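Local coordinates for sensor histidine kinase CusS (PDB 5KU5), which senses copper and silver ions in the periplasm and, as a histidine kinase, phosphorylates its partner regulator CusR, at residues 3-7 with 80-84; 88-94 with 109-115; 46-50 with 93-97; 13-18 with 131-135; 21-25 with 38-43. All coordinates share one frame; numbering follows the deposited sequence. Where two conformers were deposited one is given.

Contact 1. Residues 3-7 with 80-84. With AG (silver ion), chain H.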
# COMPACT_ATOMS: atom_id res chain seq x y z
N LYS A 3 16.10 -8.27 9.01
CA LYS A 3 15.07 -7.93 9.99
C LYS A 3 14.91 -6.41 10.10
O LYS A 3 13.80 -5.89 10.12
CB LYS A 3 15.41 -8.50 11.37
CG LYS A 3 15.16 -10.00 11.54
CD LYS A 3 16.33 -10.84 11.06
CE LYS A 3 17.65 -10.32 11.61
NZ LYS A 3 18.82 -10.90 10.89
N VAL A 4 16.05 -5.71 10.16
CA VAL A 4 16.07 -4.24 10.18
C VAL A 4 15.48 -3.69 8.88
O VAL A 4 14.75 -2.70 8.89
CB VAL A 4 17.50 -3.69 10.41
CG1 VAL A 4 17.59 -2.19 10.16
CG2 VAL A 4 17.97 -4.02 11.82
N HIS A 5 15.79 -4.35 7.77
CA HIS A 5 15.25 -3.99 6.47
C HIS A 5 13.72 -4.17 6.39
O HIS A 5 13.02 -3.31 5.87
CB HIS A 5 15.94 -4.78 5.37
CG HIS A 5 15.46 -4.44 4.00
ND1 HIS A 5 15.91 -3.33 3.32
CD2 HIS A 5 14.53 -5.02 3.22
CE1 HIS A 5 15.28 -3.26 2.16
NE2 HIS A 5 14.45 -4.27 2.07
N PHE A 6 13.23 -5.30 6.91
CA PHE A 6 11.78 -5.53 7.02
C PHE A 6 11.10 -4.46 7.88
O PHE A 6 10.00 -4.01 7.54
CB PHE A 6 11.47 -6.91 7.62
CG PHE A 6 11.83 -8.10 6.75
CD1 PHE A 6 12.06 -7.98 5.37
CD2 PHE A 6 11.90 -9.37 7.32
CE1 PHE A 6 12.37 -9.10 4.60
CE2 PHE A 6 12.21 -10.48 6.55
CZ PHE A 6 12.45 -10.35 5.20
N ALA A 7 11.74 -4.05 8.97
CA ALA A 7 11.22 -2.98 9.83
C ALA A 7 11.11 -1.67 9.07
O ALA A 7 10.08 -0.99 9.17
CB ALA A 7 12.07 -2.81 11.07
N ASP A 80 9.66 -2.81 19.56
CA ASP A 80 10.22 -3.45 18.37
C ASP A 80 11.74 -3.22 18.33
O ASP A 80 12.19 -2.15 17.95
CB ASP A 80 9.54 -2.88 17.12
CG ASP A 80 10.06 -3.48 15.83
OD1 ASP A 80 10.87 -4.44 15.85
OD2 ASP A 80 9.66 -2.98 14.77
N LYS A 81 12.51 -4.26 18.69
CA LYS A 81 13.98 -4.16 18.71
C LYS A 81 14.62 -3.85 17.35
O LYS A 81 15.70 -3.26 17.30
CB LYS A 81 14.61 -5.43 19.32
CG LYS A 81 14.55 -6.68 18.44
CD LYS A 81 15.12 -7.89 19.16
CE LYS A 81 14.93 -9.17 18.36
NZ LYS A 81 15.54 -9.10 16.99
N ASP A 82 13.96 -4.25 16.26
CA ASP A 82 14.45 -3.99 14.90
C ASP A 82 14.11 -2.59 14.39
O ASP A 82 14.65 -2.17 13.37
CB ASP A 82 13.91 -5.03 13.93
CG ASP A 82 14.32 -6.44 14.31
OD1 ASP A 82 15.46 -6.64 14.76
OD2 ASP A 82 13.49 -7.36 14.15
N ALA A 83 13.22 -1.88 15.08
CA ALA A 83 12.92 -0.48 14.79
C ALA A 83 13.88 0.39 15.61
O ALA A 83 13.65 0.61 16.80
CB ALA A 83 11.47 -0.14 15.12
N GLN A 84 14.94 0.86 14.96
CA GLN A 84 16.01 1.59 15.64
C GLN A 84 15.73 3.09 15.66
O GLN A 84 16.37 3.87 14.95
CB GLN A 84 17.35 1.27 14.97
CG GLN A 84 17.78 -0.18 15.17
CD GLN A 84 18.76 -0.68 14.13
OE1 GLN A 84 19.22 0.07 13.26
NE2 GLN A 84 19.09 -1.96 14.21
AG AG H . 13.33 -5.03 0.13
O HOH W 1 11.86 -7.33 11.66
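The carbonyl oxygen of Lys-3 accepts two donors: the backbone N of Ala-7 one helical turn on, and a water 2.9 Å away. That water also donates to Asp-82 OD2, at 3.0 Å, and so bridges the helix to the loop, where the two segments make no direct hydrogen bond. The carboxylate of Asp-82 lies against the aliphatic root of Lys-3, OD2 3.6 Å from CB; in the modelled conformer, one of two, the rest of the lysine chain bends away from the carboxylate. On its other oxygen Asp-82 has a weak salt bridge within the loop, Lys-81 NZ to OD1 at 3.3 Å. Residues 80-83 form a type I beta turn combined with an Asx turn: Asp-82 N donates to Asp-80 OD1 at 3.1 Å, approaching from 53° above the carboxylate plane. Asp-80 OD2 is salt-bridged to Arg-112 NE of strand 111-122, two strands in from 78-79, which ties the turn to the sheet of this PDC-type sensor domain. Against the turn the helix presents small groups. Ala-7 CB packs on Asp-82 O at 3.5 Å, and Val-4 CG2 makes a close packing contact, not a hydrogen bond, with Gln-84 NE2 at 3.3 Å, the two side chains crossing at about a right angle near solvent. His-5 leaves the helix on the side away from the turn; with CG anti to the backbone N (chi1 -179°), its NE2 binds a silver ion at 2.4 Å. His-139 ND1 of the second subunit binds the same ion, so this end of helix 2-25 carries a metal link across the dimer interface.

Contact 2. Residues 88-94 with 109-115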
# COMPACT_ATOMS: atom_id res chain seq x y z
N VAL A 88 7.82 2.27 18.07
CA VAL A 88 7.18 1.21 17.28
C VAL A 88 7.01 -0.02 18.16
O VAL A 88 7.95 -0.43 18.84
CB VAL A 88 8.02 0.82 16.04
CG1 VAL A 88 7.30 -0.22 15.20
CG2 VAL A 88 8.35 2.05 15.21
N TYR A 89 5.82 -0.61 18.14
CA TYR A 89 5.50 -1.78 18.96
C TYR A 89 5.18 -3.01 18.13
O TYR A 89 4.82 -2.91 16.96
CB TYR A 89 4.32 -1.47 19.88
CG TYR A 89 4.64 -0.40 20.88
CD1 TYR A 89 5.36 -0.68 22.04
CD2 TYR A 89 4.24 0.91 20.67
CE1 TYR A 89 5.66 0.31 22.96
CE2 TYR A 89 4.53 1.91 21.58
CZ TYR A 89 5.24 1.60 22.73
OH TYR A 89 5.54 2.58 23.64
N LEU A 90 5.33 -4.17 18.77
CA LEU A 90 4.95 -5.45 18.20
C LEU A 90 3.73 -5.99 18.95
O LEU A 90 3.76 -6.10 20.18
CB LEU A 90 6.11 -6.44 18.30
CG LEU A 90 7.36 -6.06 17.50
CD1 LEU A 90 8.54 -6.93 17.89
CD2 LEU A 90 7.11 -6.15 16.00
N LEU A 91 2.67 -6.29 18.21
CA LEU A 91 1.49 -6.97 18.74
C LEU A 91 1.44 -8.39 18.20
O LEU A 91 1.67 -8.60 17.00
CB LEU A 91 0.21 -6.23 18.34
CG LEU A 91 0.13 -4.72 18.57
CD1 LEU A 91 -1.19 -4.19 18.02
CD2 LEU A 91 0.27 -4.36 20.04
N SER A 92 1.14 -9.35 19.07
CA SER A 92 0.92 -10.75 18.66
C SER A 92 -0.57 -11.10 18.53
O SER A 92 -0.96 -12.27 18.57
CB SER A 92 1.62 -11.69 19.64
OG SER A 92 0.99 -11.68 20.91
N GLY A 93 -1.41 -10.07 18.37
CA GLY A 93 -2.83 -10.21 18.07
C GLY A 93 -3.37 -8.81 17.85
O GLY A 93 -2.64 -7.83 18.02
N PRO A 94 -4.65 -8.68 17.46
CA PRO A 94 -5.65 -9.71 17.22
C PRO A 94 -5.50 -10.37 15.85
O PRO A 94 -4.65 -9.98 15.05
CB PRO A 94 -6.96 -8.94 17.27
CG PRO A 94 -6.61 -7.59 16.75
CD PRO A 94 -5.19 -7.33 17.18
N SER A 109 -2.32 -12.21 12.07
CA SER A 109 -2.41 -12.02 13.52
C SER A 109 -1.18 -11.38 14.20
O SER A 109 -1.08 -11.41 15.42
CB SER A 109 -2.75 -13.35 14.19
OG SER A 109 -1.70 -14.28 14.05
N ASN A 110 -0.27 -10.79 13.42
CA ASN A 110 0.94 -10.15 13.96
C ASN A 110 1.16 -8.79 13.33
O ASN A 110 1.05 -8.65 12.12
CB ASN A 110 2.17 -11.03 13.72
CG ASN A 110 2.09 -12.35 14.44
OD1 ASN A 110 2.30 -12.43 15.65
ND2 ASN A 110 1.76 -13.40 13.71
N TRP A 111 1.49 -7.79 14.16
CA TRP A 111 1.43 -6.39 13.74
C TRP A 111 2.61 -5.55 14.23
O TRP A 111 3.13 -5.77 15.33
CB TRP A 111 0.12 -5.75 14.23
CG TRP A 111 -1.08 -6.61 14.00
CD1 TRP A 111 -1.57 -7.56 14.84
CD2 TRP A 111 -1.91 -6.63 12.83
NE1 TRP A 111 -2.67 -8.16 14.28
CE2 TRP A 111 -2.90 -7.61 13.05
CE3 TRP A 111 -1.93 -5.90 11.64
CZ2 TRP A 111 -3.90 -7.89 12.10
CZ3 TRP A 111 -2.92 -6.17 10.70
CH2 TRP A 111 -3.89 -7.16 10.94
N ARG A 112 3.02 -4.59 13.40
CA ARG A 112 3.85 -3.47 13.83
C ARG A 112 2.90 -2.30 14.04
O ARG A 112 2.15 -1.94 13.12
CB ARG A 112 4.91 -3.10 12.79
CG ARG A 112 6.27 -3.68 13.10
CD ARG A 112 7.37 -3.18 12.18
NE ARG A 112 8.63 -3.83 12.56
CZ ARG A 112 9.07 -5.01 12.12
NH1 ARG A 112 8.41 -5.72 11.20
NH2 ARG A 112 10.21 -5.48 12.60
N MET A 113 2.94 -1.72 15.24
CA MET A 113 2.01 -0.66 15.64
C MET A 113 2.73 0.63 15.98
O MET A 113 3.79 0.62 16.61
CB MET A 113 1.18 -1.12 16.85
CG MET A 113 0.09 -0.14 17.28
SD MET A 113 0.64 1.09 18.48
CE MET A 113 0.83 0.08 19.94
N ILE A 114 2.14 1.75 15.56
CA ILE A 114 2.54 3.09 15.98
C ILE A 114 1.28 3.86 16.35
O ILE A 114 0.17 3.43 16.03
CB ILE A 114 3.32 3.86 14.88
CG1 ILE A 114 2.51 3.98 13.58
CG2 ILE A 114 4.66 3.19 14.62
CD1 ILE A 114 2.98 5.09 12.68
N ASN A 115 1.46 4.98 17.03
CA ASN A 115 0.35 5.89 17.32
C ASN A 115 0.80 7.35 17.27
O ASN A 115 1.98 7.64 17.46
CB ASN A 115 -0.26 5.58 18.69
CG ASN A 115 0.74 5.70 19.83
OD1 ASN A 115 0.88 6.77 20.42
ND2 ASN A 115 1.45 4.62 20.12
O HOH W 2 4.13 -10.31 16.56
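Tyr-89 and Met-113 form an antiparallel hydrogen-bonded pair, each N donating to the other's O at 2.8 Å. Two residues along, Leu-91 and Trp-111 repeat the exchange, with Leu-91 N to Trp-111 O at 3.0 Å. Beyond the strand proper the peptide before Pro-94 is cis, and Pro-94 O lies at the edge of the Trp-111 indole. NE1 donates to it at 2.8 Å, with the oxygen only 5° out of the ring plane and the donor in the carbonyl plane, so the bond satisfies the indole N-H and fixes the ring's rotation. Leu-91 O has a second donor, a water 3.0 Å away that also donates to Asn-110 OD1; Asn-110 ND2 turns to Asp-137. Leu-90 CD2 lies over one face of the Arg-112 guanidinium and touches the arginine CG at 3.9 Å, and the charged end is held by Asp-80 at NE and Asp-10 at NH1. On the other face of the sheet, in the modelled conformer, one of two, Met-113 CE lies 3.6 Å from Tyr-89 CD2, with the sulfur oblique to the ring. Tyr-89 OH is hydrogen-bonded to Glu-87. In the central antiparallel sheet of the PDC-type sensor domain, strand 111-122 lies between 89-91 and 125-135; Arg-112 and Ile-114 touch helix 2-25, while Trp-111 packs on Leu-50 of strand 49-54.

Contact 3. Residues 46-50 with 93-97. With AG (silver ion), chain E.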
# COMPACT_ATOMS: atom_id res chain seq x y z
N TYR A 46 -8.92 -1.60 3.49
CA TYR A 46 -7.58 -2.14 3.78
C TYR A 46 -7.57 -3.67 3.90
O TYR A 46 -8.43 -4.25 4.56
CB TYR A 46 -7.00 -1.56 5.09
CG TYR A 46 -6.62 -0.08 5.10
CD1 TYR A 46 -6.25 0.61 3.94
CD2 TYR A 46 -6.58 0.61 6.31
CE1 TYR A 46 -5.89 1.95 3.98
CE2 TYR A 46 -6.22 1.95 6.36
CZ TYR A 46 -5.87 2.62 5.20
OH TYR A 46 -5.51 3.95 5.26
N SER A 47 -6.58 -4.30 3.28
CA SER A 47 -6.39 -5.75 3.34
C SER A 47 -5.46 -6.21 4.46
O SER A 47 -5.58 -7.34 4.95
CB SER A 47 -5.84 -6.27 2.00
OG SER A 47 -4.46 -5.96 1.86
N ASN A 48 -4.52 -5.35 4.85
CA ASN A 48 -3.44 -5.71 5.79
C ASN A 48 -3.16 -4.68 6.90
O ASN A 48 -2.09 -4.70 7.51
CB ASN A 48 -2.16 -5.97 4.98
CG ASN A 48 -1.63 -4.73 4.28
OD1 ASN A 48 -2.37 -3.77 4.03
ND2 ASN A 48 -0.35 -4.74 3.95
N VAL A 49 -4.12 -3.79 7.16
CA VAL A 49 -3.96 -2.72 8.14
C VAL A 49 -5.21 -2.65 9.03
O VAL A 49 -6.33 -2.71 8.54
CB VAL A 49 -3.72 -1.35 7.47
CG1 VAL A 49 -3.74 -0.21 8.48
CG2 VAL A 49 -2.40 -1.36 6.71
N LEU A 50 -4.98 -2.53 10.34
CA LEU A 50 -6.04 -2.25 11.31
C LEU A 50 -5.73 -0.91 11.95
O LEU A 50 -4.56 -0.57 12.17
CB LEU A 50 -6.09 -3.32 12.39
CG LEU A 50 -6.47 -4.73 11.95
CD1 LEU A 50 -6.26 -5.70 13.10
CD2 LEU A 50 -7.91 -4.78 11.44
N GLY A 93 -1.41 -10.07 18.37
CA GLY A 93 -2.83 -10.21 18.07
C GLY A 93 -3.37 -8.81 17.85
O GLY A 93 -2.64 -7.83 18.02
N PRO A 94 -4.65 -8.68 17.46
CA PRO A 94 -5.65 -9.71 17.22
C PRO A 94 -5.50 -10.37 15.85
O PRO A 94 -4.65 -9.98 15.05
CB PRO A 94 -6.96 -8.94 17.27
CG PRO A 94 -6.61 -7.59 16.75
CD PRO A 94 -5.19 -7.33 17.18
N THR A 95 -6.35 -11.37 15.61
CA THR A 95 -6.50 -11.96 14.29
C THR A 95 -7.49 -11.11 13.47
O THR A 95 -8.55 -10.74 13.96
CB THR A 95 -7.01 -13.41 14.38
OG1 THR A 95 -6.07 -14.20 15.12
CG2 THR A 95 -7.20 -14.03 12.99
N MET A 96 -7.10 -10.79 12.24
CA MET A 96 -7.97 -10.09 11.30
C MET A 96 -8.63 -11.13 10.41
O MET A 96 -7.94 -11.96 9.82
CB MET A 96 -7.17 -9.12 10.44
CG MET A 96 -8.02 -8.27 9.51
SD MET A 96 -7.05 -7.09 8.55
CE MET A 96 -8.29 -6.54 7.38
N MET A 97 -9.97 -11.07 10.31
CA MET A 97 -10.72 -11.96 9.43
C MET A 97 -10.34 -11.65 7.98
O MET A 97 -10.32 -10.48 7.59
CB MET A 97 -12.23 -11.78 9.63
CG MET A 97 -13.12 -12.63 8.72
SD MET A 97 -12.73 -14.40 8.74
CE MET A 97 -13.24 -14.86 10.39
AG AG E . -5.77 -8.62 7.07
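Leu-50 and Met-96 are the nearest backbone positions, with CA atoms 8.1 Å apart, so the start of strand 49-54 and the loop after strand 89-91 meet through side chains and metal instead of backbone pairing. Together they build a silver site of the sensor domain. Ser-47 contributes its carbonyl oxygen, 2.5 Å from the ion, and Met-96 its sulfur, SD also lying 2.5 Å from the silver. His-108 ND1 binds the same ion, and Met-98 also belongs to the silver-binding residues of the domain. The soft thioether is a ligand well suited to silver. The methionine reaches across because its chain is fully extended: CG is anti to the backbone N (chi1 -175°) and the next two torsions are close to trans. Leu-50, pointing from the strand toward the loop, slides past it in the opposite direction and sets CD2 3.8 Å from SD, giving the sulfur an apolar flank, while Trp-111 packs on the same methionine. The other leucine branch rests on a proline, CD1 being 4.1 Å from Pro-94 CG. Ser-47 binds metal through its backbone alone; its hydroxyl OG is hydrogen-bonded to Glu-16 of the second subunit, which places this ligand next to the dimer partner. Past the sulfur, the methyl of Met-96 faces two successive carbonyls, with CE 3.6 Å from Tyr-46 O and 3.7 Å from Ser-47 O.

Contact 4. Residues 13-18 with 131-135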
# COMPACT_ATOMS: atom_id res chain seq x y z
N ASP A 13 5.76 2.28 5.00
CA ASP A 13 4.31 2.09 4.77
C ASP A 13 3.48 2.79 5.85
O ASP A 13 2.50 3.47 5.53
CB ASP A 13 3.94 0.60 4.73
CG ASP A 13 4.51 -0.12 3.50
OD1 ASP A 13 5.07 0.54 2.60
OD2 ASP A 13 4.38 -1.37 3.45
N LEU A 14 3.88 2.63 7.11
CA LEU A 14 3.19 3.30 8.23
C LEU A 14 3.28 4.83 8.15
O LEU A 14 2.33 5.52 8.50
CB LEU A 14 3.73 2.81 9.57
CG LEU A 14 3.38 1.36 9.93
CD1 LEU A 14 4.24 0.88 11.09
CD2 LEU A 14 1.90 1.21 10.27
N LYS A 15 4.42 5.35 7.68
CA LYS A 15 4.57 6.80 7.48
C LYS A 15 3.53 7.34 6.49
O LYS A 15 2.87 8.34 6.76
CB LYS A 15 5.98 7.14 7.01
CG LYS A 15 6.26 8.64 6.94
CD LYS A 15 7.66 8.93 6.43
CE LYS A 15 7.85 10.42 6.24
NZ LYS A 15 9.22 10.74 5.75
N GLU A 16 3.38 6.66 5.35
CA GLU A 16 2.43 7.07 4.32
C GLU A 16 0.97 6.92 4.76
O GLU A 16 0.15 7.79 4.48
CB GLU A 16 2.67 6.32 3.01
CG GLU A 16 3.99 6.70 2.36
CD GLU A 16 4.28 5.93 1.08
OE1 GLU A 16 3.37 5.24 0.56
OE2 GLU A 16 5.42 6.02 0.58
N ILE A 17 0.66 5.82 5.46
CA ILE A 17 -0.67 5.63 6.04
C ILE A 17 -0.96 6.72 7.07
O ILE A 17 -2.06 7.27 7.10
CB ILE A 17 -0.84 4.23 6.68
CG1 ILE A 17 -0.82 3.14 5.61
CG2 ILE A 17 -2.15 4.14 7.48
CD1 ILE A 17 -0.41 1.78 6.13
N SER A 18 0.02 7.03 7.90
CA SER A 18 -0.12 8.07 8.92
C SER A 18 -0.44 9.44 8.30
O SER A 18 -1.33 10.14 8.78
CB SER A 18 1.14 8.17 9.78
OG SER A 18 0.92 9.01 10.89
N TYR A 131 -4.25 5.06 16.29
CA TYR A 131 -3.40 3.87 16.37
C TYR A 131 -3.47 3.14 15.03
O TYR A 131 -4.57 2.93 14.51
CB TYR A 131 -3.89 2.94 17.48
CG TYR A 131 -3.75 3.52 18.87
CD1 TYR A 131 -4.67 4.45 19.35
CD2 TYR A 131 -2.70 3.14 19.71
CE1 TYR A 131 -4.55 4.98 20.63
CE2 TYR A 131 -2.58 3.67 20.99
CZ TYR A 131 -3.50 4.59 21.44
OH TYR A 131 -3.39 5.12 22.71
N ILE A 132 -2.31 2.78 14.49
CA ILE A 132 -2.20 2.13 13.17
C ILE A 132 -1.41 0.84 13.33
O ILE A 132 -0.30 0.88 13.87
CB ILE A 132 -1.45 3.02 12.15
CG1 ILE A 132 -2.05 4.44 12.11
CG2 ILE A 132 -1.49 2.39 10.76
CD1 ILE A 132 -1.18 5.45 11.38
N ALA A 133 -1.95 -0.28 12.86
CA ALA A 133 -1.29 -1.58 12.91
C ALA A 133 -1.15 -2.17 11.50
O ALA A 133 -2.15 -2.34 10.81
CB ALA A 133 -2.07 -2.53 13.80
N LEU A 134 0.09 -2.48 11.10
CA LEU A 134 0.39 -3.09 9.80
C LEU A 134 0.79 -4.55 9.98
O LEU A 134 1.58 -4.87 10.87
CB LEU A 134 1.54 -2.33 9.11
CG LEU A 134 2.06 -2.88 7.78
CD1 LEU A 134 1.00 -2.78 6.70
CD2 LEU A 134 3.32 -2.14 7.34
N SER A 135 0.25 -5.43 9.13
CA SER A 135 0.52 -6.86 9.22
C SER A 135 1.98 -7.20 8.91
O SER A 135 2.52 -6.74 7.91
CB SER A 135 -0.38 -7.65 8.26
OG SER A 135 0.01 -9.02 8.22
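The long N-terminal helix lies along one face of the central antiparallel sheet, and Leu-14 and Ile-132 meet where the two layers join. The axes of helix 13-18 and strand 131-135 approach to 9.5 Å, their directions 141° apart. Leu-14 CD2 reaches in between two strand residues, touching Ile-132 CG2 at 3.6 Å and Leu-134 CB at 3.7 Å. Ile-132 uses both of its branches. CG2, anti to the backbone N, also meets Ile-17 CG2 at 3.8 Å, while the CG1 arm, swung the other way (chi1 -51°), takes CD1 onto the helix backbone, 3.7 Å from Ser-18 CA. At the more exposed margin Leu-134 CD2 lies against Asp-13 CB at 3.8 Å, so that the aspartate contributes its CB methylene to an otherwise apolar interface. Val-49 of the adjoining strand, in contact with Ile-17, Ile-132 and Leu-134, widens the apolar patch, and Ile-114 on the other neighbouring strand receives Leu-14. A long N-terminal helix packed on a central antiparallel sheet is characteristic of the PDC fold found in periplasmic sensor domains.

Contact 5. Residues 21-25 with 38-43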
# COMPACT_ATOMS: atom_id res chain seq x y z
N LEU A 21 -4.13 9.38 6.63
CA LEU A 21 -5.21 9.42 7.63
C LEU A 21 -5.21 10.71 8.46
O LEU A 21 -6.27 11.16 8.90
CB LEU A 21 -5.16 8.19 8.54
CG LEU A 21 -5.35 6.83 7.84
CD1 LEU A 21 -5.41 5.72 8.87
CD2 LEU A 21 -6.58 6.80 6.95
N GLU A 22 -4.03 11.30 8.67
CA GLU A 22 -3.91 12.60 9.35
C GLU A 22 -4.62 13.71 8.58
O GLU A 22 -5.32 14.52 9.18
CB GLU A 22 -2.43 12.95 9.56
CG GLU A 22 -2.17 14.26 10.28
CD GLU A 22 -0.72 14.41 10.70
OE1 GLU A 22 0.17 14.06 9.90
OE2 GLU A 22 -0.48 14.89 11.83
N ARG A 23 -4.43 13.74 7.26
CA ARG A 23 -5.14 14.69 6.38
C ARG A 23 -6.65 14.48 6.43
O ARG A 23 -7.41 15.44 6.55
CB ARG A 23 -4.68 14.54 4.92
CG ARG A 23 -3.27 15.04 4.65
CD ARG A 23 -2.72 14.43 3.36
NE ARG A 23 -1.63 15.23 2.79
CZ ARG A 23 -1.67 15.91 1.63
NH1 ARG A 23 -2.74 15.91 0.84
NH2 ARG A 23 -0.59 16.59 1.25
N VAL A 24 -7.08 13.22 6.33
CA VAL A 24 -8.50 12.85 6.39
C VAL A 24 -9.14 13.40 7.67
O VAL A 24 -10.19 14.03 7.61
CB VAL A 24 -8.69 11.31 6.30
CG1 VAL A 24 -10.10 10.88 6.70
CG2 VAL A 24 -8.38 10.82 4.89
N LEU A 25 -8.49 13.18 8.81
CA LEU A 25 -9.08 13.49 10.12
C LEU A 25 -9.00 14.97 10.57
O LEU A 25 -9.62 15.32 11.58
CB LEU A 25 -8.52 12.55 11.19
CG LEU A 25 -9.06 11.12 11.07
CD1 LEU A 25 -8.20 10.12 11.83
CD2 LEU A 25 -10.51 11.04 11.54
N THR A 38 -15.38 9.50 5.98
CA THR A 38 -14.27 9.36 5.05
C THR A 38 -13.23 8.35 5.55
O THR A 38 -12.77 7.51 4.78
CB THR A 38 -13.57 10.72 4.79
OG1 THR A 38 -14.55 11.70 4.42
CG2 THR A 38 -12.53 10.60 3.68
N LEU A 39 -12.88 8.44 6.83
CA LEU A 39 -11.96 7.49 7.48
C LEU A 39 -12.44 6.05 7.32
O LEU A 39 -11.69 5.18 6.89
CB LEU A 39 -11.82 7.82 8.97
CG LEU A 39 -10.97 6.86 9.83
CD1 LEU A 39 -9.50 7.00 9.47
CD2 LEU A 39 -11.19 7.09 11.32
N GLU A 40 -13.70 5.82 7.69
CA GLU A 40 -14.31 4.49 7.64
C GLU A 40 -14.35 3.92 6.22
O GLU A 40 -14.08 2.74 6.02
CB GLU A 40 -15.72 4.55 8.25
CG GLU A 40 -16.40 3.20 8.41
CD GLU A 40 -17.69 3.27 9.22
OE1 GLU A 40 -18.62 2.51 8.89
OE2 GLU A 40 -17.77 4.07 10.18
N ASP A 41 -14.69 4.77 5.24
CA ASP A 41 -14.70 4.38 3.83
C ASP A 41 -13.32 3.91 3.35
O ASP A 41 -13.21 2.90 2.66
CB ASP A 41 -15.19 5.53 2.95
CG ASP A 41 -15.35 5.14 1.49
OD1 ASP A 41 -16.21 4.28 1.19
OD2 ASP A 41 -14.62 5.68 0.63
N ILE A 42 -12.28 4.66 3.71
CA ILE A 42 -10.90 4.31 3.37
C ILE A 42 -10.43 3.05 4.11
O ILE A 42 -9.94 2.10 3.49
CB ILE A 42 -9.92 5.48 3.66
CG1 ILE A 42 -10.21 6.65 2.70
CG2 ILE A 42 -8.46 5.04 3.53
CD1 ILE A 42 -9.58 7.96 3.10
N VAL A 43 -10.60 3.06 5.43
CA VAL A 43 -10.07 2.01 6.31
C VAL A 43 -10.70 0.63 6.06
O VAL A 43 -10.01 -0.39 6.16
CB VAL A 43 -10.23 2.42 7.80
CG1 VAL A 43 -10.01 1.25 8.76
CG2 VAL A 43 -9.25 3.54 8.13
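Val-24, near the end of helix 2-25, points toward helix 32-44, and its two methyls meet Ile-42 and Leu-39. Helices 2-25 and 32-44 form a roughly antiparallel helical hairpin, made by the first two helices of the PDC-type domain, their short axes 10.1 Å apart and their directions 151° apart. Packing is close around the valine. CG2 meets Ile-42 CD1 at 3.6 Å, the two side chains sliding past each other in opposite directions. The other branch, CG1, is anti to the backbone N (chi1 166°) and comes down on the second helix itself, 3.7 Å from Leu-39 N. The same methyl touches Thr-38 CG2 at 3.9 Å. This is nevertheless the flank nearer solvent, since Val-24, Thr-38 and Ile-42 all remain partly exposed, and Thr-38 turns its OG1 to a hydrogen bond with Arg-34 O of its own helix. The flank toward the sheet is buried, with methyl contacts slightly longer than the closest ones of Val-24. There Leu-39 spreads its methyls between two leucines of the first helix, CD1 lying 3.9 Å from Leu-21 CD2 and CD2 lying 4.0 Å from Leu-25 CD2. Leu-21 crosses Leu-39 at about a right angle, whereas Leu-25 meets it at a slant. Ile-51 and Leu-53 of strand 49-54, with Tyr-62 of strand 60-63, close over this leucine group from the sheet. Only at its fringe is the packing loose, Leu-21 CD2 standing 4.3 Å from Ile-42 CG2 and 4.4 Å from Val-43 CG2.

From the N terminus, helix 2-25 enters contacts 1, 4 and 5 in turn. Contact 5 closes the shortest loop on that helix, folding helix 32-44 back on its end, and nests inside the loops of both contact 1 and contact 4. Contact 1 brings the turn at 80-84 to the helix start; its loop crosses those of contacts 3 and 4. Contact 3 joins strand 49-54 to the loop after strand 89-91, and there hands over to contact 2, with which it shares Gly-93 and Pro-94. Contact 4 spans the widest stretch, enclosing contacts 2, 3 and 5, and fixes the helix to strand 125-135, which lies between the strands used by contacts 2 and 3.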